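Major capsid protein (Faustovirus, PDB 5J7O) forms the capsid shell of a large double-stranded DNA virus, built from trimers of a double jelly-roll subunit. Local coordinates at the interface of chains A and B. Coordinates in Å, arbitrary orientation; residue numbers count along the deposited sequence, not the author numbering. Chains: chain A/B, major capsid protein.

Contact 1: the interface of chains A and B. Residues chain A 25, 29, 51, 57; chain B 67, 405, 408.
B:Ile405 pushes its side chain into a nest of aliphatic groups on chain A. Its branches meet different partners. The ethyl arm, CG1 and CD1, points in among A:Leu25, A:Ile29 and A:Ile51. The CG2 methyl turns away from that arm, to A:Leu57.

A:Leu25 crosses the ethyl arm at about a right angle. Its CD2 methyl does most of the touching, 3.6 Å from CG1 of B:Ile405, and the same methyl also lies against CD1. The leucine has CG anti to the backbone N (chi1 175°), which points the isobutyl group away from its helix, with CD2 leading toward B:Ile405. A:Ile51 and B:Ile405 lie alongside, their side chains running in opposite directions; CG2 of A:Ile51 is 3.8 Å from CD1 of B:Ile405. A:Leu57 meets the other branch at an oblique angle, with its CD1 3.6 Å from CG2 of B:Ile405.

B:Ile408, one helical turn on, makes a second point of entry. It reaches tip to tip toward A:Ile29, and the two CD1 methyls are 3.7 Å apart. Its ethyl arm is extended (chi2 175°), which brings CD1 up to A:Ile29. A:Ile51 also points its end at this methyl. A:Ile29 links the two isoleucines of chain B, because its CD1 also lies 3.9 Å from CD1 of B:Ile405, whose side chain it crosses nearly squarely.

B:Ala67 adds a short methyl beside A:Leu25, with 4.2 Å between its CB and CD2 of the leucine. The contacts described are apolar. Contacts on both branches of B:Ile405 probably limit how it can turn.

On chain A the patch is built from helix 22-38, helix 48-52 and the loop at A:Leu57. On chain B it uses helix 403-412, which follows strand 389-401, and the loop at B:Ala67. The N-terminal segment of one subunit thus packs against its neighbour.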
loop_
_atom_site.group_PDB
_atom_site.type_symbol
_atom_site.label_atom_id
_atom_site.label_comp_id
_atom_site.label_asym_id
_atom_site.label_seq_id
_atom_site.Cartn_x
_atom_site.Cartn_y
_atom_site.Cartn_z
ATOM N N LEU A 25 35.745 -9.137 30.963
ATOM C CA LEU A 25 36.096 -9.996 29.836
ATOM C C LEU A 25 37.605 -10.183 29.725
ATOM O O LEU A 25 38.084 -11.303 29.513
ATOM C CB LEU A 25 35.531 -9.413 28.541
ATOM C CG LEU A 25 35.899 -10.121 27.236
ATOM C CD1 LEU A 25 35.363 -11.544 27.217
ATOM C CD2 LEU A 25 35.380 -9.331 26.047
ATOM N N ILE A 29 39.871 -13.564 30.122
ATOM C CA ILE A 29 40.856 -14.009 29.138
ATOM C C ILE A 29 42.195 -14.277 29.814
ATOM O O ILE A 29 42.839 -15.305 29.567
ATOM C CB ILE A 29 40.992 -12.972 28.009
ATOM C CG1 ILE A 29 39.671 -12.833 27.250
ATOM C CG2 ILE A 29 42.114 -13.360 27.060
ATOM C CD1 ILE A 29 39.696 -11.768 26.175
ATOM N N ILE A 51 34.721 -17.594 25.873
ATOM C CA ILE A 51 34.318 -16.194 25.832
ATOM C C ILE A 51 32.803 -16.074 25.928
ATOM O O ILE A 51 32.276 -15.212 26.642
ATOM C CB ILE A 51 34.857 -15.517 24.558
ATOM C CG1 ILE A 51 36.382 -15.610 24.508
ATOM C CG2 ILE A 51 34.412 -14.066 24.497
ATOM C CD1 ILE A 51 37.067 -14.948 25.679
ATOM N N LEU A 57 29.219 -12.485 21.166
ATOM C CA LEU A 57 30.078 -12.058 20.067
ATOM C C LEU A 57 29.186 -11.533 18.948
ATOM O O LEU A 57 28.515 -12.313 18.265
ATOM C CB LEU A 57 30.951 -13.212 19.579
ATOM C CG LEU A 57 32.233 -13.594 20.331
ATOM C CD1 LEU A 57 33.319 -12.559 20.098
ATOM C CD2 LEU A 57 31.997 -13.792 21.823
ATOM N N ALA B 67 31.000 -8.323 23.559
ATOM C CA ALA B 67 32.391 -7.951 23.351
ATOM C C ALA B 67 32.450 -6.591 22.678
ATOM O O ALA B 67 31.869 -6.398 21.606
ATOM C CB ALA B 67 33.102 -9.007 22.504
ATOM N N ILE B 405 39.837 -9.724 21.924
ATOM C CA ILE B 405 38.858 -10.553 21.229
ATOM C C ILE B 405 39.224 -10.706 19.757
ATOM O O ILE B 405 38.919 -11.734 19.138
ATOM C CB ILE B 405 37.446 -9.965 21.416
ATOM C CG1 ILE B 405 37.045 -10.024 22.889
ATOM C CG2 ILE B 405 36.425 -10.712 20.576
ATOM C CD1 ILE B 405 36.931 -11.435 23.429
ATOM N N ILE B 408 41.748 -13.542 19.411
ATOM C CA ILE B 408 41.110 -14.811 19.754
ATOM C C ILE B 408 40.201 -15.273 18.620
ATOM O O ILE B 408 40.222 -16.444 18.223
ATOM C CB ILE B 408 40.339 -14.684 21.079
ATOM C CG1 ILE B 408 41.310 -14.528 22.251
ATOM C CG2 ILE B 408 39.432 -15.890 21.290
ATOM C CD1 ILE B 408 40.626 -14.267 23.573
#

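Contact 2: the interface of chains A and B. Residues chain A 217-221; chain B 559-562.
A:Phe217 and B:Thr560 join the two backbones. The amide N of B:Thr560 donates to the carbonyl O of A:Phe217 at 2.9 Å. The bond is nearly straight, with 173° at the hydrogen, though the donor sits tilted from the carbonyl plane. The hydroxyl OG1 of B:Thr560 adds a weak bond to the same oxygen.

Another hydrogen bond joins two side chains. The hydroxyl OG1 of A:Thr220 donates to the amide oxygen OE1 of B:Gln562 at 2.8 Å. The donor lies 20° from the carbonyl plane of the amide. The glutamine chain bends at chi2 (75°), which folds the amide back toward the threonine. The two side chains cross at about a right angle.

Apolar contacts fill in around these bonds. The CG2 methyl of B:Thr560 rests 3.4 Å from CA of A:Lys218, and the lysine CD lies near the same methyl. The CG2 methyl of A:Thr220 packs 3.9 Å from the amide carbon CD of B:Gln562. CB of A:Phe217 meets the CG2 methyl of B:Val559 more loosely, at 4.1 Å.

The site fits the start of helix 216-225 of chain A against the loop after the 3-10 helix 555-557 of chain B. It probably helps hold neighbouring subunits of the capsid trimer in register.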
loop_
_atom_site.group_PDB
_atom_site.type_symbol
_atom_site.label_atom_id
_atom_site.label_comp_id
_atom_site.label_asym_id
_atom_site.label_seq_id
_atom_site.Cartn_x
_atom_site.Cartn_y
_atom_site.Cartn_z
ATOM N N PHE A 217 3.841 -8.036 2.930
ATOM C CA PHE A 217 4.875 -8.729 2.168
ATOM C C PHE A 217 4.452 -10.127 1.728
ATOM O O PHE A 217 5.233 -10.802 1.049
ATOM C CB PHE A 217 6.191 -8.788 2.955
ATOM C CG PHE A 217 6.063 -9.330 4.354
ATOM C CD1 PHE A 217 6.078 -10.695 4.590
ATOM C CD2 PHE A 217 5.983 -8.470 5.438
ATOM C CE1 PHE A 217 5.983 -11.193 5.876
ATOM C CE2 PHE A 217 5.888 -8.961 6.726
ATOM C CZ PHE A 217 5.891 -10.323 6.946
ATOM N N LYS A 218 3.243 -10.567 2.082
ATOM C CA LYS A 218 2.672 -11.805 1.571
ATOM C C LYS A 218 1.342 -11.593 0.863
ATOM O O LYS A 218 0.745 -12.570 0.395
ATOM C CB LYS A 218 2.468 -12.816 2.708
ATOM C CG LYS A 218 3.702 -13.105 3.540
ATOM C CD LYS A 218 4.775 -13.794 2.719
ATOM C CE LYS A 218 5.911 -14.277 3.603
ATOM N NZ LYS A 218 6.974 -14.955 2.816
ATOM N N LEU A 219 0.866 -10.349 0.760
ATOM C CA LEU A 219 -0.530 -10.116 0.402
ATOM C C LEU A 219 -0.810 -10.431 -1.064
ATOM O O LEU A 219 -1.827 -11.057 -1.382
ATOM C CB LEU A 219 -0.920 -8.673 0.722
ATOM C CG LEU A 219 -2.399 -8.352 0.509
ATOM C CD1 LEU A 219 -3.268 -9.387 1.206
ATOM C CD2 LEU A 219 -2.728 -6.953 1.007
ATOM N N THR A 220 0.069 -9.996 -1.970
ATOM C CA THR A 220 -0.199 -10.165 -3.397
ATOM C C THR A 220 -0.306 -11.639 -3.773
ATOM O O THR A 220 -1.185 -12.028 -4.551
ATOM C CB THR A 220 0.891 -9.475 -4.219
ATOM O OG1 THR A 220 0.815 -8.058 -4.017
ATOM C CG2 THR A 220 0.723 -9.779 -5.702
ATOM N N GLY A 221 0.568 -12.476 -3.216
ATOM C CA GLY A 221 0.537 -13.889 -3.550
ATOM C C GLY A 221 -0.636 -14.592 -2.907
ATOM O O GLY A 221 -1.294 -15.424 -3.537
ATOM N N VAL B 559 9.641 -11.645 0.060
ATOM C CA VAL B 559 8.455 -10.902 -0.343
ATOM C C VAL B 559 7.792 -11.622 -1.504
ATOM O O VAL B 559 8.465 -12.136 -2.406
ATOM C CB VAL B 559 8.818 -9.455 -0.723
ATOM C CG1 VAL B 559 7.589 -8.701 -1.219
ATOM C CG2 VAL B 559 9.430 -8.751 0.460
ATOM N N THR B 560 6.470 -11.674 -1.476
ATOM C CA THR B 560 5.735 -12.145 -2.634
ATOM C C THR B 560 5.961 -11.188 -3.801
ATOM O O THR B 560 5.776 -9.972 -3.645
ATOM C CB THR B 560 4.247 -12.244 -2.325
ATOM O OG1 THR B 560 3.744 -10.960 -1.930
ATOM C CG2 THR B 560 4.046 -13.232 -1.217
ATOM N N PRO B 561 6.356 -11.683 -4.971
ATOM C CA PRO B 561 6.696 -10.782 -6.076
ATOM C C PRO B 561 5.465 -10.262 -6.802
ATOM O O PRO B 561 4.521 -11.003 -7.088
ATOM C CB PRO B 561 7.544 -11.667 -6.996
ATOM C CG PRO B 561 6.999 -13.040 -6.770
ATOM C CD PRO B 561 6.574 -13.098 -5.322
ATOM N N GLN B 562 5.489 -8.962 -7.103
ATOM C CA GLN B 562 4.438 -8.374 -7.925
ATOM C C GLN B 562 4.590 -8.791 -9.383
ATOM O O GLN B 562 3.592 -9.034 -10.073
ATOM C CB GLN B 562 4.464 -6.850 -7.797
ATOM C CG GLN B 562 3.146 -6.171 -8.128
ATOM C CD GLN B 562 2.119 -6.329 -7.025
ATOM O OE1 GLN B 562 2.448 -6.719 -5.904
ATOM N NE2 GLN B 562 0.864 -6.026 -7.337
#

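The C-alpha centres of contact 1 and contact 2 lie about 42 Å apart. They share no residues or secondary-structure elements, but both join chains A and B. Contact 1 is apolar in the groups described, whereas contact 2 includes directional hydrogen bonds. In both contacts chain A and chain B use different segments, as expected if the three copies of the deposited assembly are arranged head to tail around a trimer. Each subunit would then offer one set of segments to one neighbour and the other set to the next. Together the two sites probably tie subunits at well-separated points and resist tilting of one against the other within the trimer.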